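Local coordinates for protein TonB-dependent siderophore receptor (Pseudomonas aeruginosa 39016, PDB 5NEC) that probably imports ferric siderophores, and siderophore-drug conjugates, across the outer membrane in a TonB-dependent manner, at residues R369-D380 and S418-V429. Residues are numbered along the deposited sequence; the frame is centred on the assembly and turned at random.
Sequences REDSKRDGYIVD and SITRKYAPLNTV
D375 and R421 meet where strand 357-379 passes from its pairing with 426-444 to its pairing with 419-421, the loop 422-425 lying between the two partners, an instructive case of a carboxylate placed at a shift in register. OD2 of D375 accepts three N-H groups: Y423 N on its syn lone pair, R421 NE at 2.9 Å on the anti one, and R421 NH2 at 3.1 Å from above the carboxylate plane. The salt bridge is thus side-on, both nitrogens sharing one oxygen, with the two planes 63° apart. OD1 of D375 takes A424 N at 2.8 Å, so the buried carboxylate fastens side chain and turn backbone together; beside it the backbone carbonyl of G376 accepts K422 N.

The bends of R421 at chi2 (-74°) and chi3 (-63°) fold the chain back toward D375. On the way R421 CD lies over one face of the Y377 ring, offset toward the rim, a CH-pi contact 3.9 Å from the centroid, while CE1 of Y423 sits over the centre of one face of the guanidinium. I419 CG2 touches Y377 CD1 at 3.5 Å.

Backbone bonds run on both sides of this break. S372 pairs reciprocally with T428 and R374 with L426; two residues out of step, I378 pairs with T420, and D380 N reaches S418 O. Water links S372 OG, T428 OG1 and L426 O. On the other face, K373 CG rests 3.4 Å from N427 OD1, and V429 CG1 lies over one face of the R369 guanidinium, which is bridged to D371.

The pairing belongs to the wall of a TonB-dependent receptor barrel. Strand 327-354 flanks 357-379, its N334 accepting from Y377 N, while D310 bonds the tyrosine hydroxyl; strand 447-464 lies beyond 426-444, with A462 against L426 and T428.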
loop_
_atom_site.group_PDB
_atom_site.type_symbol
_atom_site.label_atom_id
_atom_site.label_comp_id
_atom_site.label_asym_id
_atom_site.label_seq_id
_atom_site.Cartn_x
_atom_site.Cartn_y
_atom_site.Cartn_z
ATOM N N ARG A 369 13.292 16.727 -6.709
ATOM C CA ARG A 369 14.439 16.157 -7.402
ATOM C C ARG A 369 14.603 14.720 -6.935
ATOM O O ARG A 369 14.753 14.503 -5.741
ATOM C CB ARG A 369 15.683 16.962 -7.073
ATOM C CG ARG A 369 16.923 16.536 -7.830
ATOM C CD ARG A 369 18.039 17.547 -7.629
ATOM N NE ARG A 369 19.224 17.237 -8.428
ATOM C CZ ARG A 369 20.120 16.287 -8.140
ATOM N NH1 ARG A 369 19.991 15.509 -7.054
ATOM N NH2 ARG A 369 21.161 16.098 -8.951
ATOM N N GLU A 370 14.537 13.754 -7.853
ATOM C CA GLU A 370 14.846 12.358 -7.530
ATOM C C GLU A 370 16.121 11.904 -8.241
ATOM O O GLU A 370 16.246 12.083 -9.440
ATOM C CB GLU A 370 13.689 11.409 -7.866
ATOM C CG GLU A 370 14.107 9.924 -7.817
ATOM C CD GLU A 370 13.026 8.945 -7.373
ATOM O OE1 GLU A 370 12.795 7.932 -8.090
ATOM O OE2 GLU A 370 12.437 9.156 -6.284
ATOM N N ASP A 371 17.049 11.327 -7.473
ATOM C CA ASP A 371 18.265 10.649 -7.949
ATOM C C ASP A 371 18.031 9.168 -7.772
ATOM O O ASP A 371 17.740 8.748 -6.662
ATOM C CB ASP A 371 19.466 10.963 -7.045
ATOM C CG ASP A 371 20.356 12.033 -7.588
ATOM O OD1 ASP A 371 19.809 13.095 -7.998
ATOM O OD2 ASP A 371 21.611 11.822 -7.572
ATOM N N SER A 372 18.184 8.362 -8.808
ATOM C CA SER A 372 18.171 6.918 -8.592
ATOM C C SER A 372 19.361 6.258 -9.264
ATOM O O SER A 372 19.818 6.695 -10.313
ATOM C CB SER A 372 16.845 6.290 -9.014
ATOM O OG SER A 372 16.727 6.248 -10.399
ATOM N N LYS A 373 19.868 5.221 -8.618
ATOM C CA LYS A 373 20.960 4.420 -9.131
ATOM C C LYS A 373 20.498 2.982 -9.113
ATOM O O LYS A 373 20.282 2.448 -8.040
ATOM C CB LYS A 373 22.189 4.592 -8.247
ATOM C CG LYS A 373 22.631 6.034 -8.151
ATOM C CD LYS A 373 23.988 6.173 -7.451
ATOM C CE LYS A 373 24.729 7.455 -7.865
ATOM N NZ LYS A 373 24.728 8.499 -6.794
ATOM N N ARG A 374 20.334 2.372 -10.290
ATOM C CA ARG A 374 19.952 0.952 -10.392
ATOM C C ARG A 374 21.140 0.096 -10.848
ATOM O O ARG A 374 21.680 0.305 -11.917
ATOM C CB ARG A 374 18.734 0.758 -11.316
ATOM C CG ARG A 374 18.153 -0.675 -11.231
ATOM C CD ARG A 374 16.930 -0.994 -12.093
ATOM N NE ARG A 374 17.111 -0.687 -13.524
ATOM C CZ ARG A 374 17.697 -1.466 -14.443
ATOM N NH1 ARG A 374 18.214 -2.656 -14.130
ATOM N NH2 ARG A 374 17.780 -1.033 -15.708
ATOM N N ASP A 375 21.554 -0.857 -10.022
ATOM C CA ASP A 375 22.618 -1.808 -10.370
ATOM C C ASP A 375 22.087 -3.236 -10.122
ATOM O O ASP A 375 20.896 -3.428 -10.033
ATOM C CB ASP A 375 23.887 -1.494 -9.555
ATOM C CG ASP A 375 25.181 -2.069 -10.201
ATOM O OD1 ASP A 375 25.410 -1.845 -11.406
ATOM O OD2 ASP A 375 25.972 -2.755 -9.500
ATOM N N GLY A 376 22.955 -4.233 -10.051
ATOM C CA GLY A 376 22.559 -5.596 -9.761
ATOM C C GLY A 376 23.762 -6.491 -9.539
ATOM O O GLY A 376 24.859 -6.002 -9.315
ATOM N N TYR A 377 23.538 -7.802 -9.600
ATOM C CA TYR A 377 24.565 -8.816 -9.440
ATOM C C TYR A 377 24.651 -9.664 -10.711
ATOM O O TYR A 377 23.708 -9.724 -11.468
ATOM C CB TYR A 377 24.239 -9.747 -8.268
ATOM C CG TYR A 377 24.263 -9.111 -6.907
ATOM C CD1 TYR A 377 25.461 -8.980 -6.187
ATOM C CD2 TYR A 377 23.092 -8.654 -6.313
ATOM C CE1 TYR A 377 25.494 -8.395 -4.927
ATOM C CE2 TYR A 377 23.110 -8.066 -5.054
ATOM C CZ TYR A 377 24.314 -7.933 -4.369
ATOM O OH TYR A 377 24.309 -7.371 -3.118
ATOM N N ILE A 378 25.803 -10.283 -10.938
ATOM C CA ILE A 378 26.019 -11.273 -11.966
ATOM C C ILE A 378 26.195 -12.577 -11.222
ATOM O O ILE A 378 27.062 -12.675 -10.368
ATOM C CB ILE A 378 27.317 -10.978 -12.762
ATOM C CG1 ILE A 378 27.220 -9.650 -13.508
ATOM C CG2 ILE A 378 27.664 -12.111 -13.728
ATOM C CD1 ILE A 378 28.586 -9.017 -13.676
ATOM N N VAL A 379 25.376 -13.573 -11.542
ATOM C CA VAL A 379 25.301 -14.803 -10.748
ATOM C C VAL A 379 25.347 -16.025 -11.673
ATOM O O VAL A 379 24.624 -16.083 -12.650
ATOM C CB VAL A 379 24.006 -14.880 -9.930
ATOM C CG1 VAL A 379 24.022 -16.078 -8.982
ATOM C CG2 VAL A 379 23.760 -13.587 -9.153
ATOM N N ASP A 380 26.186 -16.999 -11.354
ATOM C CA ASP A 380 26.216 -18.246 -12.101
ATOM C C ASP A 380 25.116 -19.194 -11.610
ATOM O O ASP A 380 25.212 -19.742 -10.507
ATOM C CB ASP A 380 27.588 -18.916 -11.947
ATOM C CG ASP A 380 27.782 -20.110 -12.877
ATOM O OD1 ASP A 380 26.916 -20.380 -13.759
ATOM O OD2 ASP A 380 28.839 -20.760 -12.711
ATOM N N SER A 418 29.462 -18.112 -8.376
ATOM C CA SER A 418 29.983 -16.759 -8.187
ATOM C C SER A 418 28.841 -15.739 -8.134
ATOM O O SER A 418 27.864 -15.860 -8.870
ATOM C CB SER A 418 30.969 -16.391 -9.297
ATOM O OG SER A 418 30.382 -16.606 -10.563
ATOM N N ILE A 419 28.967 -14.786 -7.214
ATOM C CA ILE A 419 28.118 -13.606 -7.124
ATOM C C ILE A 419 29.066 -12.408 -7.193
ATOM O O ILE A 419 29.886 -12.230 -6.303
ATOM C CB ILE A 419 27.364 -13.553 -5.772
ATOM C CG1 ILE A 419 26.464 -14.780 -5.598
ATOM C CG2 ILE A 419 26.500 -12.297 -5.662
ATOM C CD1 ILE A 419 25.778 -14.859 -4.246
ATOM N N THR A 420 28.970 -11.593 -8.235
ATOM C CA THR A 420 29.672 -10.310 -8.244
ATOM C C THR A 420 28.687 -9.199 -8.602
ATOM O O THR A 420 27.780 -9.413 -9.393
ATOM C CB THR A 420 30.880 -10.323 -9.216
ATOM O OG1 THR A 420 30.445 -10.661 -10.534
ATOM C CG2 THR A 420 31.936 -11.342 -8.766
ATOM N N ARG A 421 28.855 -8.025 -8.000
ATOM C CA ARG A 421 28.139 -6.813 -8.413
ATOM C C ARG A 421 28.517 -6.432 -9.856
ATOM O O ARG A 421 29.667 -6.589 -10.245
ATOM C CB ARG A 421 28.487 -5.650 -7.478
ATOM C CG ARG A 421 27.764 -5.644 -6.145
ATOM C CD ARG A 421 26.302 -5.237 -6.314
ATOM N NE ARG A 421 26.145 -3.869 -6.822
ATOM C CZ ARG A 421 26.285 -2.754 -6.098
ATOM N NH1 ARG A 421 26.597 -2.826 -4.813
ATOM N NH2 ARG A 421 26.108 -1.547 -6.655
ATOM N N LYS A 422 27.549 -5.951 -10.636
ATOM C CA LYS A 422 27.805 -5.413 -11.982
ATOM C C LYS A 422 28.658 -4.157 -11.925
ATOM O O LYS A 422 29.515 -3.962 -12.767
ATOM C CB LYS A 422 26.497 -5.033 -12.705
ATOM C CG LYS A 422 25.681 -6.193 -13.191
ATOM C CD LYS A 422 24.423 -5.755 -13.929
ATOM C CE LYS A 422 23.552 -6.980 -14.226
ATOM N NZ LYS A 422 22.123 -6.635 -14.486
ATOM N N TYR A 423 28.374 -3.293 -10.949
ATOM C CA TYR A 423 28.996 -1.991 -10.831
ATOM C C TYR A 423 28.925 -1.199 -12.141
ATOM O O TYR A 423 29.851 -0.510 -12.507
ATOM C CB TYR A 423 30.422 -2.143 -10.315
ATOM C CG TYR A 423 30.522 -2.462 -8.836
ATOM C CD1 TYR A 423 29.820 -1.698 -7.876
ATOM C CD2 TYR A 423 31.340 -3.512 -8.373
ATOM C CE1 TYR A 423 29.924 -1.981 -6.522
ATOM C CE2 TYR A 423 31.449 -3.794 -7.013
ATOM C CZ TYR A 423 30.748 -3.018 -6.104
ATOM O OH TYR A 423 30.827 -3.261 -4.768
ATOM N N ALA A 424 27.783 -1.306 -12.821
ATOM C CA ALA A 424 27.555 -0.666 -14.108
ATOM C C ALA A 424 26.116 -0.175 -14.118
ATOM O O ALA A 424 25.283 -0.686 -14.849
ATOM C CB ALA A 424 27.818 -1.660 -15.235
ATOM N N PRO A 425 25.820 0.840 -13.294
ATOM C CA PRO A 425 24.447 1.199 -13.009
ATOM C C PRO A 425 23.736 2.053 -14.058
ATOM O O PRO A 425 24.383 2.685 -14.868
ATOM C CB PRO A 425 24.580 2.015 -11.719
ATOM C CG PRO A 425 25.889 2.673 -11.857
ATOM C CD PRO A 425 26.770 1.732 -12.604
ATOM N N LEU A 426 22.406 2.074 -13.995
ATOM C CA LEU A 426 21.617 3.090 -14.685
ATOM C C LEU A 426 21.351 4.175 -13.649
ATOM O O LEU A 426 20.730 3.897 -12.614
ATOM C CB LEU A 426 20.299 2.518 -15.218
ATOM C CG LEU A 426 19.253 3.489 -15.781
ATOM C CD1 LEU A 426 19.783 4.214 -17.010
ATOM C CD2 LEU A 426 17.994 2.694 -16.130
ATOM N N ASN A 427 21.844 5.385 -13.916
ATOM C CA ASN A 427 21.724 6.516 -13.008
ATOM C C ASN A 427 20.789 7.545 -13.600
ATOM O O ASN A 427 21.036 8.036 -14.687
ATOM C CB ASN A 427 23.076 7.184 -12.796
ATOM C CG ASN A 427 24.052 6.317 -12.034
ATOM O OD1 ASN A 427 23.681 5.380 -11.320
ATOM N ND2 ASN A 427 25.326 6.622 -12.196
ATOM N N THR A 428 19.743 7.898 -12.874
ATOM C CA THR A 428 18.724 8.798 -13.367
ATOM C C THR A 428 18.540 9.993 -12.427
ATOM O O THR A 428 18.444 9.815 -11.215
ATOM C CB THR A 428 17.382 8.054 -13.491
ATOM O OG1 THR A 428 17.583 6.802 -14.176
ATOM C CG2 THR A 428 16.348 8.914 -14.237
ATOM N N VAL A 429 18.492 11.198 -12.994
ATOM C CA VAL A 429 18.214 12.418 -12.239
ATOM C C VAL A 429 16.923 13.035 -12.786
ATOM O O VAL A 429 16.877 13.417 -13.956
ATOM C CB VAL A 429 19.384 13.419 -12.340
ATOM C CG1 VAL A 429 19.038 14.737 -11.650
ATOM C CG2 VAL A 429 20.649 12.804 -11.737
HETATM O O HOH W 1 17.932 4.694 -12.532
HETATM O O HOH W 2 30.232 -20.018 -10.495
#